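Phosphodiesterase (Salpingoeca rosetta, PDB 7CJ3) binds retinal in a transmembrane domain of the bacteriorhodopsin-like family, a bundle of membrane-spanning helices built round the chromophore. Local coordinates at residues B[141-144]-B[145-149]; B[218-221]-B[222-226]; B[159-162]-B[163-167]; B[227-230]-B[231-235]. All blocks are in the same frame, centred on the assembly; numbering follows the deposited sequence.

In the fold
All four contacts are local, made within single helices of a bacteriorhodopsin-like bundle. Contact 1 is the most buried, lies on helix 128-149 and touches each of the other three. Contacts 2 and 4 follow one another on helix 219-233. Contact 2 holds the start of that helix, is partly exposed, and carries histidines, and arginines that approach a lipid. Contact 4 lies deeper, with a tryptophan and a water at the chromophore. Contact 3, on helix 153-173, has one side at the outside of the bundle and the other at retinal. Contacts 1, 3 and 4 each supply pocket residues, whereas contact 2 stays well away from retinal.

Contact 1 (B[141-144]-B[145-149]); sequences LLYW and CGLAS
Tyr143 and Leu147 make a local contact one turn apart on helix 128-149, and Trp144 with Cys145 and Ala148 makes another. Most of the site is buried in the helical bundle, while Tyr143 and Leu147 are partly exposed. The Tyr143 ring has CG anti to the backbone N (chi1 163°), which leans it over the next turn of the helix. There CE2 comes within 3.9 Å of Leu147 CD1. The hydroxyl end comes near both branches of the same leucine, with Tyr143 OH 4.0 Å from Leu147 CD2. The contact is apolar.

Trp144 also has CG anti to its own N. Its six-membered ring passes Cys145, with CE3 4.2 Å from SG. Trp144 CZ3 then lies 4.4 Å from Ala148 CB. The indole N-H is used outside the segments, as NE1 bonds to Leu91 O on helix 86-111.

The helical backbone continues beneath. Ala148 N bonds to Trp144 O at 3.2 Å, nearly straight at 167°. Gly146 N reaches Leu142 O at the same 3.2 Å. Ser149 turns its hydroxyl back to the chain, giving OG to Cys145 O at 2.8 Å.

Leu147 packs on Val90 and Leu91, and Cys145 on Phe203. Leu141 touches retinal and Lys265. A transmembrane helix of this kind, packed on several others and lining the chromophore pocket, is typical of the bacteriorhodopsin-like fold.

Contact 2 (B[218-221]-B[222-226]); sequences PRHA and LHLLR. With OLC ((2R)-2,3-dihydroxypropyl (9Z)-octadec-9-enoate), chain N.
Leu222 N bonds to Pro218 O at 3.2 Å with an N-H...O angle of 166°, as the first full turn of helix 219-233 closes behind Pro218 at the N-cap position. Leu224 N to His220 O and Leu225 N to Ala221 O follow at 3.0 Å each.

The main side-chain pair is His220 with Leu224. Leu224 brings its CD1 methyl over one face of the imidazole, 4.1 Å from the ring centroid and displaced toward the rim. This is a CH-pi contact. His220 CG is anti to the backbone N (chi1 -164°), a setting that swings the ring along the helix to the leucine one turn on. The neighbouring branch point, Leu224 CG, lies 4.1 Å from His220 NE2.

On another side of the helix, Leu222 folds its CD1 back to the carbonyl of Pro218, 3.3 Å from that O. Arg226 has an extended chain from CG to NE. Its guanidinium carbon CZ lies in the plane of the His223 ring, at the ring edge. The same group reaches a bound lipid, with NH1 3.5 Å from O19 of OLC, and makes a cation-pi contact with Trp200. The lipid in turn accepts a hydrogen bond from Trp200 NE1.

Among its neighbours, the helix start packs on helices 250-277 and 178-207. Pro218 and Ala221 touch Cys275 on helix 250-277, and Leu225 packs on Leu268 and Ile271 there and on Trp144 of helix 128-149. Leu222 meets Phe203 and Ala206 of helix 178-207, while His223 and Arg226 rest on Met207.

Contact 3 (B[159-162]-B[163-167]); sequences IATA and DALLL. With RET (retinal), chain K.
Thr161 lays its CG2 methyl beside the end of Leu165, one turn further along helix 153-173. The two side chains run side by side and point the same way, with CG2 and CD1 4.2 Å apart. This is a light apolar touch on an exposed side of the helix. Thr161 has CG2 anti to the backbone N, which places the methyl by the leucine and puts OG1 beside its own N (chi1 -57°). From there OG1 bonds back to Ser157 O.

The backbone bonds run i to i+4. Asp163 N bonds to Ile159 O at 2.7 Å, and Leu165 N to Thr161 O at 2.9 Å. Ala164 N bonds to Ala160 O at 3.1 Å. That donor stands above the carbonyl plane, 36° out of it. Ala162 meets Thr191 of helix 178-207.

Asp163 points into the bundle. Its side chain lies on Cys138 and Leu142 of helix 128-149, and its OD2 lies 3.7 Å from Trp233 CZ3. These are packing contacts. Ile159 fills in beside it against Leu142, Tyr194 and Val195.

Further along the helix, two leucines reach retinal. Leu166 CD2 is 3.6 Å from the ring methyl C18. Leu167 CD2 is 3.6 Å from C16, another methyl on the same ring, and also lies close to the polyene. Apolar branches round the retinal ring are characteristic of the chromophore pocket of microbial rhodopsins.

Contact 4 (B[227-230]-B[231-235]); sequences CEIV and MSWSI. With RET (retinal), chain K.
Ile229 CG2 stands anti to the backbone N, and Trp233 CG lies beside its own N (chi1 -72°); with these torsions the two side chains lie side by side and point the same way. Trp233 lines the retinal pocket of a bacteriorhodopsin-like helical bundle, and Ile229 backs it from behind. The methyl sits over the five-membered ring of the indole, 3.7 Å from CG2 to the centroid and only 7° off the ring normal. This is a CH-pi contact.

The opposite face of Trp233 carries retinal. Its methyl C20 lies 3.5 Å from Trp233 CE2, offset toward the rim. The indole is thus sandwiched between isoleucine and chromophore. Tyr192 and Met196 of helix 178-207 and Ala264 of helix 250-277 also touch it.

The indole N-H is satisfied by a water, which accepts from Trp233 NE1 at 2.9 Å. The same water donates to Glu228 OE2, also at 2.9 Å. Glu228 bends at chi2 (-86°), which turns its carboxylate toward the water. The bridge would help fix the turn of both groups.

Two serines bond back to the helix. Ser234 OG donates to Val230 O at 2.8 Å, in the carbonyl plane, and is also bonded to Tyr192 OH. A lipid, OLC, touches this serine too. Glu228 O accepts two hydrogen bonds from Ser232, from opposite faces of its plane: Ser232 N at 2.9 Å and Ser232 OG at 2.6 Å.

Contact 1 (B[141-144]-B[145-149])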
loop_
_atom_site.group_PDB
_atom_site.type_symbol
_atom_site.label_atom_id
_atom_site.label_comp_id
_atom_site.label_asym_id
_atom_site.label_seq_id
_atom_site.Cartn_x
_atom_site.Cartn_y
_atom_site.Cartn_z
ATOM N N LEU B 141 2.892 3.306 -19.159
ATOM C CA LEU B 141 1.466 3.188 -18.734
ATOM C C LEU B 141 0.553 3.547 -19.919
ATOM O O LEU B 141 -0.493 2.880 -20.092
ATOM C CB LEU B 141 1.194 4.099 -17.531
ATOM C CG LEU B 141 1.675 3.562 -16.185
ATOM C CD1 LEU B 141 1.309 4.512 -15.055
ATOM C CD2 LEU B 141 1.121 2.170 -15.917
ATOM N N LEU B 142 0.938 4.556 -20.708
ATOM C CA LEU B 142 0.193 4.968 -21.918
ATOM C C LEU B 142 0.225 3.831 -22.942
ATOM O O LEU B 142 -0.817 3.576 -23.565
ATOM C CB LEU B 142 0.809 6.255 -22.482
ATOM C CG LEU B 142 0.462 7.519 -21.706
ATOM C CD1 LEU B 142 1.255 8.701 -22.232
ATOM C CD2 LEU B 142 -1.041 7.784 -21.755
ATOM N N TYR B 143 1.372 3.168 -23.116
ATOM C CA TYR B 143 1.518 2.041 -24.070
ATOM C C TYR B 143 0.599 0.908 -23.607
ATOM O O TYR B 143 -0.009 0.223 -24.431
ATOM C CB TYR B 143 2.981 1.607 -24.207
ATOM C CG TYR B 143 3.160 0.239 -24.823
ATOM C CD1 TYR B 143 3.164 0.069 -26.198
ATOM C CD2 TYR B 143 3.285 -0.889 -24.025
ATOM C CE1 TYR B 143 3.301 -1.187 -26.765
ATOM C CE2 TYR B 143 3.425 -2.150 -24.575
ATOM C CZ TYR B 143 3.415 -2.301 -25.950
ATOM O OH TYR B 143 3.542 -3.546 -26.492
ATOM N N TRP B 144 0.514 0.708 -22.295
ATOM C CA TRP B 144 -0.382 -0.286 -21.659
ATOM C C TRP B 144 -1.848 0.047 -21.988
ATOM O O TRP B 144 -2.667 -0.887 -22.167
ATOM C CB TRP B 144 -0.099 -0.285 -20.156
ATOM C CG TRP B 144 -0.907 -1.234 -19.332
ATOM C CD1 TRP B 144 -0.502 -2.430 -18.845
ATOM C CD2 TRP B 144 -2.248 -1.029 -18.851
ATOM N NE1 TRP B 144 -1.502 -3.006 -18.108
ATOM C CE2 TRP B 144 -2.584 -2.165 -18.082
ATOM C CE3 TRP B 144 -3.203 -0.007 -18.991
ATOM C CZ2 TRP B 144 -3.831 -2.302 -17.460
ATOM C CZ3 TRP B 144 -4.421 -0.139 -18.365
ATOM C CH2 TRP B 144 -4.735 -1.272 -17.611
ATOM N N CYS B 145 -2.187 1.335 -22.054
ATOM C CA CYS B 145 -3.568 1.807 -22.326
ATOM C C CYS B 145 -3.945 1.356 -23.734
ATOM O O CYS B 145 -5.130 0.947 -23.916
ATOM C CB CYS B 145 -3.703 3.321 -22.169
ATOM S SG CYS B 145 -3.690 3.896 -20.442
ATOM N N GLY B 146 -2.966 1.434 -24.660
ATOM C CA GLY B 146 -3.027 0.971 -26.067
ATOM C C GLY B 146 -3.375 -0.509 -26.201
ATOM O O GLY B 146 -4.247 -0.837 -27.019
ATOM N N LEU B 147 -2.739 -1.386 -25.423
ATOM C CA LEU B 147 -3.023 -2.842 -25.479
ATOM C C LEU B 147 -4.443 -3.108 -24.990
ATOM O O LEU B 147 -5.143 -3.914 -25.642
ATOM C CB LEU B 147 -2.001 -3.611 -24.637
ATOM C CG LEU B 147 -0.549 -3.485 -25.092
ATOM C CD1 LEU B 147 0.323 -4.439 -24.284
ATOM C CD2 LEU B 147 -0.424 -3.730 -26.591
ATOM N N ALA B 148 -4.840 -2.464 -23.892
ATOM C CA ALA B 148 -6.189 -2.601 -23.286
ATOM C C ALA B 148 -7.274 -2.211 -24.299
ATOM O O ALA B 148 -8.349 -2.840 -24.267
ATOM C CB ALA B 148 -6.298 -1.758 -22.040
ATOM N N SER B 149 -6.993 -1.233 -25.167
ATOM C CA SER B 149 -7.981 -0.603 -26.071
ATOM C C SER B 149 -7.734 -0.949 -27.556
ATOM O O SER B 149 -8.456 -0.389 -28.409
ATOM C CB SER B 149 -7.992 0.902 -25.821
ATOM O OG SER B 149 -6.757 1.535 -26.179
#

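Contact 2 (B[218-221]-B[222-226])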
loop_
_atom_site.group_PDB
_atom_site.type_symbol
_atom_site.label_atom_id
_atom_site.label_comp_id
_atom_site.label_asym_id
_atom_site.label_seq_id
_atom_site.Cartn_x
_atom_site.Cartn_y
_atom_site.Cartn_z
ATOM N N PRO B 218 -13.796 -5.763 -20.611
ATOM C CA PRO B 218 -15.170 -5.353 -20.879
ATOM C C PRO B 218 -15.313 -3.819 -20.910
ATOM O O PRO B 218 -14.447 -3.081 -20.406
ATOM C CB PRO B 218 -15.978 -5.976 -19.724
ATOM C CG PRO B 218 -14.980 -6.127 -18.604
ATOM C CD PRO B 218 -13.652 -6.384 -19.284
ATOM N N ARG B 219 -16.431 -3.389 -21.505
ATOM C CA ARG B 219 -16.830 -1.987 -21.746
ATOM C C ARG B 219 -16.697 -1.189 -20.442
ATOM O O ARG B 219 -16.079 -0.116 -20.468
ATOM C CB ARG B 219 -18.261 -1.991 -22.300
ATOM C CG ARG B 219 -18.587 -0.790 -23.174
ATOM C CD ARG B 219 -20.022 -0.693 -23.615
ATOM N NE ARG B 219 -20.243 0.660 -24.117
ATOM C CZ ARG B 219 -20.623 1.698 -23.379
ATOM N NH1 ARG B 219 -20.860 1.562 -22.081
ATOM N NH2 ARG B 219 -20.769 2.870 -23.961
ATOM N N HIS B 220 -17.241 -1.694 -19.324
ATOM C CA HIS B 220 -17.281 -0.911 -18.067
ATOM C C HIS B 220 -15.846 -0.627 -17.614
ATOM O O HIS B 220 -15.594 0.496 -17.137
ATOM C CB HIS B 220 -18.125 -1.585 -16.978
ATOM C CG HIS B 220 -18.479 -0.643 -15.867
ATOM N ND1 HIS B 220 -18.675 -1.060 -14.547
ATOM C CD2 HIS B 220 -18.563 0.710 -15.844
ATOM C CE1 HIS B 220 -18.925 -0.010 -13.785
ATOM N NE2 HIS B 220 -18.863 1.093 -14.552
ATOM N N ALA B 221 -14.937 -1.602 -17.751
ATOM C CA ALA B 221 -13.566 -1.530 -17.200
ATOM C C ALA B 221 -12.728 -0.535 -18.012
ATOM O O ALA B 221 -11.959 0.209 -17.399
ATOM C CB ALA B 221 -12.948 -2.897 -17.178
ATOM N N LEU B 222 -12.898 -0.495 -19.330
ATOM C CA LEU B 222 -12.273 0.537 -20.200
ATOM C C LEU B 222 -12.678 1.932 -19.704
ATOM O O LEU B 222 -11.830 2.838 -19.743
ATOM C CB LEU B 222 -12.675 0.326 -21.665
ATOM C CG LEU B 222 -11.711 -0.547 -22.495
ATOM C CD1 LEU B 222 -11.975 -2.017 -22.276
ATOM C CD2 LEU B 222 -11.814 -0.236 -23.984
ATOM N N HIS B 223 -13.913 2.108 -19.218
ATOM C CA HIS B 223 -14.408 3.425 -18.745
ATOM C C HIS B 223 -13.777 3.776 -17.399
ATOM O O HIS B 223 -13.333 4.938 -17.227
ATOM C CB HIS B 223 -15.942 3.480 -18.681
ATOM C CG HIS B 223 -16.435 4.841 -18.302
ATOM N ND1 HIS B 223 -16.998 5.104 -17.066
ATOM C CD2 HIS B 223 -16.353 6.021 -18.943
ATOM C CE1 HIS B 223 -17.271 6.385 -16.983
ATOM N NE2 HIS B 223 -16.877 6.972 -18.118
ATOM N N LEU B 224 -13.773 2.826 -16.462
ATOM C CA LEU B 224 -13.170 3.003 -15.111
ATOM C C LEU B 224 -11.677 3.329 -15.246
ATOM O O LEU B 224 -11.181 4.164 -14.463
ATOM C CB LEU B 224 -13.427 1.740 -14.295
ATOM C CG LEU B 224 -14.865 1.652 -13.810
ATOM C CD1 LEU B 224 -15.063 0.393 -12.992
ATOM C CD2 LEU B 224 -15.239 2.884 -12.992
ATOM N N LEU B 225 -10.997 2.755 -16.244
ATOM C CA LEU B 225 -9.571 3.037 -16.489
ATOM C C LEU B 225 -9.351 4.500 -16.914
ATOM O O LEU B 225 -8.507 5.164 -16.276
ATOM C CB LEU B 225 -9.049 2.035 -17.519
ATOM C CG LEU B 225 -8.704 0.656 -16.939
ATOM C CD1 LEU B 225 -8.222 -0.300 -18.026
ATOM C CD2 LEU B 225 -7.669 0.763 -15.828
ATOM N N ARG B 226 -10.041 4.990 -17.953
ATOM C CA ARG B 226 -9.870 6.386 -18.452
ATOM C C ARG B 226 -10.277 7.433 -17.389
ATOM O O ARG B 226 -9.721 8.560 -17.409
ATOM C CB ARG B 226 -10.629 6.589 -19.759
ATOM C CG ARG B 226 -12.134 6.397 -19.685
ATOM C CD ARG B 226 -12.741 6.630 -21.061
ATOM N NE ARG B 226 -14.197 6.557 -21.102
ATOM C CZ ARG B 226 -14.936 6.898 -22.157
ATOM N NH1 ARG B 226 -14.366 7.332 -23.266
ATOM N NH2 ARG B 226 -16.246 6.802 -22.124
HETATM C C18 OLC N . -6.613 19.918 -14.645
HETATM C C10 OLC N . -11.814 13.864 -20.842
HETATM C C9 OLC N . -12.998 13.667 -21.462
HETATM C C17 OLC N . -7.749 19.577 -15.603
HETATM C C11 OLC N . -10.962 15.096 -20.924
HETATM C C8 OLC N . -13.712 14.610 -22.373
HETATM C C24 OLC N . -18.471 7.442 -27.773
HETATM C C16 OLC N . -7.552 18.331 -16.491
HETATM C C12 OLC N . -10.138 15.262 -19.667
HETATM C C7 OLC N . -14.667 13.854 -23.288
HETATM C C15 OLC N . -8.494 18.309 -17.709
HETATM C C13 OLC N . -9.873 16.762 -19.331
HETATM C C6 OLC N . -14.823 14.520 -24.660
HETATM C C14 OLC N . -8.946 16.892 -18.078
HETATM C C5 OLC N . -13.710 14.264 -25.708
HETATM C C4 OLC N . -13.608 12.854 -26.376
HETATM C C3 OLC N . -14.836 11.928 -26.250
HETATM C C2 OLC N . -14.593 10.423 -26.511
HETATM C C21 OLC N . -17.064 7.389 -25.625
HETATM C C1 OLC N . -15.667 9.569 -25.793
HETATM C C22 OLC N . -18.290 6.814 -26.385
HETATM O O19 OLC N . -16.156 9.957 -24.725
HETATM O O25 OLC N . -19.376 6.633 -28.507
HETATM O O23 OLC N . -18.235 5.372 -26.516
HETATM O O20 OLC N . -16.193 8.296 -26.350
#

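Contact 3 (B[159-162]-B[163-167])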
loop_
_atom_site.group_PDB
_atom_site.type_symbol
_atom_site.label_atom_id
_atom_site.label_comp_id
_atom_site.label_asym_id
_atom_site.label_seq_id
_atom_site.Cartn_x
_atom_site.Cartn_y
_atom_site.Cartn_z
ATOM N N ILE B 159 1.391 10.096 -28.007
ATOM C CA ILE B 159 0.986 10.489 -26.625
ATOM C C ILE B 159 2.115 10.144 -25.642
ATOM O O ILE B 159 2.442 10.977 -24.765
ATOM C CB ILE B 159 -0.291 9.717 -26.231
ATOM C CG1 ILE B 159 -1.466 9.931 -27.189
ATOM C CG2 ILE B 159 -0.709 10.052 -24.816
ATOM C CD1 ILE B 159 -1.715 11.378 -27.489
ATOM N N ALA B 160 2.701 8.955 -25.793
ATOM C CA ALA B 160 3.895 8.523 -25.026
ATOM C C ALA B 160 5.026 9.533 -25.207
ATOM O O ALA B 160 5.739 9.824 -24.237
ATOM C CB ALA B 160 4.317 7.154 -25.469
ATOM N N THR B 161 5.179 10.062 -26.418
ATOM C CA THR B 161 6.233 11.055 -26.740
ATOM C C THR B 161 5.884 12.372 -26.051
ATOM O O THR B 161 6.749 12.875 -25.282
ATOM C CB THR B 161 6.438 11.187 -28.254
ATOM O OG1 THR B 161 6.763 9.883 -28.755
ATOM C CG2 THR B 161 7.525 12.178 -28.617
ATOM N N ALA B 162 4.669 12.889 -26.295
ATOM C CA ALA B 162 4.168 14.165 -25.724
ATOM C C ALA B 162 4.275 14.104 -24.200
ATOM O O ALA B 162 4.828 15.038 -23.605
ATOM C CB ALA B 162 2.750 14.408 -26.166
ATOM N N ASP B 163 3.848 12.984 -23.605
ATOM C CA ASP B 163 3.959 12.758 -22.145
ATOM C C ASP B 163 5.418 12.919 -21.685
ATOM O O ASP B 163 5.665 13.697 -20.730
ATOM C CB ASP B 163 3.346 11.415 -21.766
ATOM C CG ASP B 163 3.186 11.245 -20.260
ATOM O OD1 ASP B 163 3.295 12.251 -19.511
ATOM O OD2 ASP B 163 2.944 10.118 -19.844
ATOM N N ALA B 164 6.377 12.233 -22.322
ATOM C CA ALA B 164 7.814 12.350 -21.976
ATOM C C ALA B 164 8.281 13.817 -22.067
ATOM O O ALA B 164 8.923 14.292 -21.096
ATOM C CB ALA B 164 8.614 11.454 -22.874
ATOM N N LEU B 165 7.955 14.521 -23.165
ATOM C CA LEU B 165 8.373 15.939 -23.393
ATOM C C LEU B 165 7.758 16.844 -22.323
ATOM O O LEU B 165 8.462 17.684 -21.724
ATOM C CB LEU B 165 7.946 16.376 -24.802
ATOM C CG LEU B 165 8.432 15.498 -25.954
ATOM C CD1 LEU B 165 8.105 16.109 -27.311
ATOM C CD2 LEU B 165 9.920 15.218 -25.889
ATOM N N LEU B 166 6.471 16.661 -22.112
ATOM C CA LEU B 166 5.652 17.212 -21.006
ATOM C C LEU B 166 6.421 17.209 -19.687
ATOM O O LEU B 166 6.511 18.260 -19.044
ATOM C CB LEU B 166 4.459 16.260 -20.945
ATOM C CG LEU B 166 3.213 16.726 -20.220
ATOM C CD1 LEU B 166 2.034 15.880 -20.715
ATOM C CD2 LEU B 166 3.396 16.618 -18.702
ATOM N N LEU B 167 6.928 16.043 -19.278
ATOM C CA LEU B 167 7.510 15.849 -17.926
ATOM C C LEU B 167 8.827 16.624 -17.800
ATOM O O LEU B 167 8.984 17.377 -16.814
ATOM C CB LEU B 167 7.682 14.347 -17.683
ATOM C CG LEU B 167 6.389 13.567 -17.465
ATOM C CD1 LEU B 167 6.613 12.067 -17.560
ATOM C CD2 LEU B 167 5.774 13.916 -16.124
HETATM C C1 RET K . 4.136 18.201 -14.287
HETATM C C2 RET K . 4.702 19.561 -14.700
HETATM C C3 RET K . 3.703 20.625 -14.799
HETATM C C4 RET K . 2.595 20.244 -15.758
HETATM C C5 RET K . 2.218 18.788 -15.761
HETATM C C6 RET K . 2.830 17.852 -14.995
HETATM C C7 RET K . 2.240 16.508 -14.910
HETATM C C8 RET K . 2.754 15.362 -14.312
HETATM C C9 RET K . 2.286 14.020 -14.432
HETATM C C10 RET K . 2.933 12.925 -13.806
HETATM C C11 RET K . 2.490 11.602 -13.685
HETATM C C12 RET K . 3.046 10.540 -12.981
HETATM C C13 RET K . 2.592 9.211 -12.931
HETATM C C14 RET K . 3.320 8.245 -12.260
HETATM C C15 RET K . 3.292 6.810 -12.533
HETATM C C16 RET K . 5.243 17.194 -14.651
HETATM C C17 RET K . 3.949 18.206 -12.759
HETATM C C18 RET K . 1.082 18.509 -16.722
HETATM C C19 RET K . 1.055 13.700 -15.224
HETATM C C20 RET K . 1.292 8.887 -13.601
#

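Contact 4 (B[227-230]-B[231-235])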
loop_
_atom_site.group_PDB
_atom_site.type_symbol
_atom_site.label_atom_id
_atom_site.label_comp_id
_atom_site.label_asym_id
_atom_site.label_seq_id
_atom_site.Cartn_x
_atom_site.Cartn_y
_atom_site.Cartn_z
ATOM N N CYS B 227 -11.220 7.095 -16.493
ATOM C CA CYS B 227 -11.644 7.947 -15.345
ATOM C C CYS B 227 -10.527 7.927 -14.295
ATOM O O CYS B 227 -10.201 8.970 -13.736
ATOM C CB CYS B 227 -12.967 7.477 -14.741
ATOM S SG CYS B 227 -14.456 7.728 -15.753
ATOM N N GLU B 228 -9.930 6.764 -14.048
ATOM C CA GLU B 228 -8.882 6.602 -13.016
ATOM C C GLU B 228 -7.688 7.513 -13.347
ATOM O O GLU B 228 -7.211 8.200 -12.414
ATOM C CB GLU B 228 -8.459 5.142 -12.939
ATOM C CG GLU B 228 -7.683 4.793 -11.684
ATOM C CD GLU B 228 -6.182 5.029 -11.694
ATOM O OE1 GLU B 228 -5.664 5.155 -10.574
ATOM O OE2 GLU B 228 -5.527 5.078 -12.774
ATOM N N ILE B 229 -7.238 7.495 -14.617
ATOM C CA ILE B 229 -6.031 8.195 -15.135
ATOM C C ILE B 229 -6.242 9.709 -15.003
ATOM O O ILE B 229 -5.344 10.414 -14.485
ATOM C CB ILE B 229 -5.747 7.711 -16.577
ATOM C CG1 ILE B 229 -5.256 6.254 -16.554
ATOM C CG2 ILE B 229 -4.754 8.611 -17.316
ATOM C CD1 ILE B 229 -5.389 5.527 -17.859
ATOM N N VAL B 230 -7.426 10.182 -15.383
ATOM C CA VAL B 230 -7.817 11.617 -15.320
ATOM C C VAL B 230 -7.847 12.068 -13.851
ATOM O O VAL B 230 -7.275 13.141 -13.535
ATOM C CB VAL B 230 -9.155 11.845 -16.043
ATOM C CG1 VAL B 230 -9.713 13.254 -15.799
ATOM C CG2 VAL B 230 -9.023 11.573 -17.537
ATOM N N MET B 231 -8.459 11.286 -12.962
ATOM C CA MET B 231 -8.579 11.716 -11.554
ATOM C C MET B 231 -7.174 11.763 -10.957
ATOM O O MET B 231 -6.769 12.855 -10.511
ATOM C CB MET B 231 -9.514 10.787 -10.774
ATOM C CG MET B 231 -9.409 10.792 -9.266
ATOM S SD MET B 231 -10.481 12.024 -8.450
ATOM C CE MET B 231 -9.444 12.600 -7.098
ATOM N N SER B 232 -6.427 10.652 -11.033
ATOM C CA SER B 232 -5.113 10.458 -10.362
ATOM C C SER B 232 -4.023 11.359 -10.958
ATOM O O SER B 232 -3.368 12.035 -10.192
ATOM C CB SER B 232 -4.705 9.015 -10.401
ATOM O OG SER B 232 -4.694 8.506 -11.721
ATOM N N TRP B 233 -3.844 11.370 -12.281
ATOM C CA TRP B 233 -2.699 12.035 -12.954
ATOM C C TRP B 233 -2.819 13.548 -12.805
ATOM O O TRP B 233 -1.786 14.244 -12.897
ATOM C CB TRP B 233 -2.630 11.686 -14.441
ATOM C CG TRP B 233 -2.187 10.298 -14.781
ATOM C CD1 TRP B 233 -2.441 9.135 -14.109
ATOM C CD2 TRP B 233 -1.451 9.923 -15.955
ATOM N NE1 TRP B 233 -1.902 8.068 -14.781
ATOM C CE2 TRP B 233 -1.288 8.523 -15.912
ATOM C CE3 TRP B 233 -0.939 10.635 -17.044
ATOM C CZ2 TRP B 233 -0.627 7.828 -16.922
ATOM C CZ3 TRP B 233 -0.277 9.948 -18.034
ATOM C CH2 TRP B 233 -0.127 8.563 -17.970
ATOM N N SER B 234 -4.035 14.057 -12.638
ATOM C CA SER B 234 -4.300 15.517 -12.592
ATOM C C SER B 234 -3.760 16.098 -11.293
ATOM O O SER B 234 -3.639 17.301 -11.202
ATOM C CB SER B 234 -5.742 15.793 -12.760
ATOM O OG SER B 234 -6.105 15.668 -14.132
ATOM N N ILE B 235 -3.401 15.264 -10.335
ATOM C CA ILE B 235 -2.982 15.769 -9.003
ATOM C C ILE B 235 -1.592 16.379 -9.118
ATOM O O ILE B 235 -1.346 17.382 -8.462
ATOM C CB ILE B 235 -3.130 14.667 -7.940
ATOM C CG1 ILE B 235 -4.616 14.416 -7.701
ATOM C CG2 ILE B 235 -2.417 15.029 -6.657
ATOM C CD1 ILE B 235 -4.908 13.009 -7.323
HETATM C C1 RET K . 4.136 18.201 -14.287
HETATM C C2 RET K . 4.702 19.561 -14.700
HETATM C C3 RET K . 3.703 20.625 -14.799
HETATM C C4 RET K . 2.595 20.244 -15.758
HETATM C C5 RET K . 2.218 18.788 -15.761
HETATM C C6 RET K . 2.830 17.852 -14.995
HETATM C C7 RET K . 2.240 16.508 -14.910
HETATM C C8 RET K . 2.754 15.362 -14.312
HETATM C C9 RET K . 2.286 14.020 -14.432
HETATM C C10 RET K . 2.933 12.925 -13.806
HETATM C C11 RET K . 2.490 11.602 -13.685
HETATM C C12 RET K . 3.046 10.540 -12.981
HETATM C C13 RET K . 2.592 9.211 -12.931
HETATM C C14 RET K . 3.320 8.245 -12.260
HETATM C C15 RET K . 3.292 6.810 -12.533
HETATM C C16 RET K . 5.243 17.194 -14.651
HETATM C C17 RET K . 3.949 18.206 -12.759
HETATM C C18 RET K . 1.082 18.509 -16.722
HETATM C C19 RET K . 1.055 13.700 -15.224
HETATM C C20 RET K . 1.292 8.887 -13.601
HETATM O O HOH W 1 -3.011 5.433 -14.209
#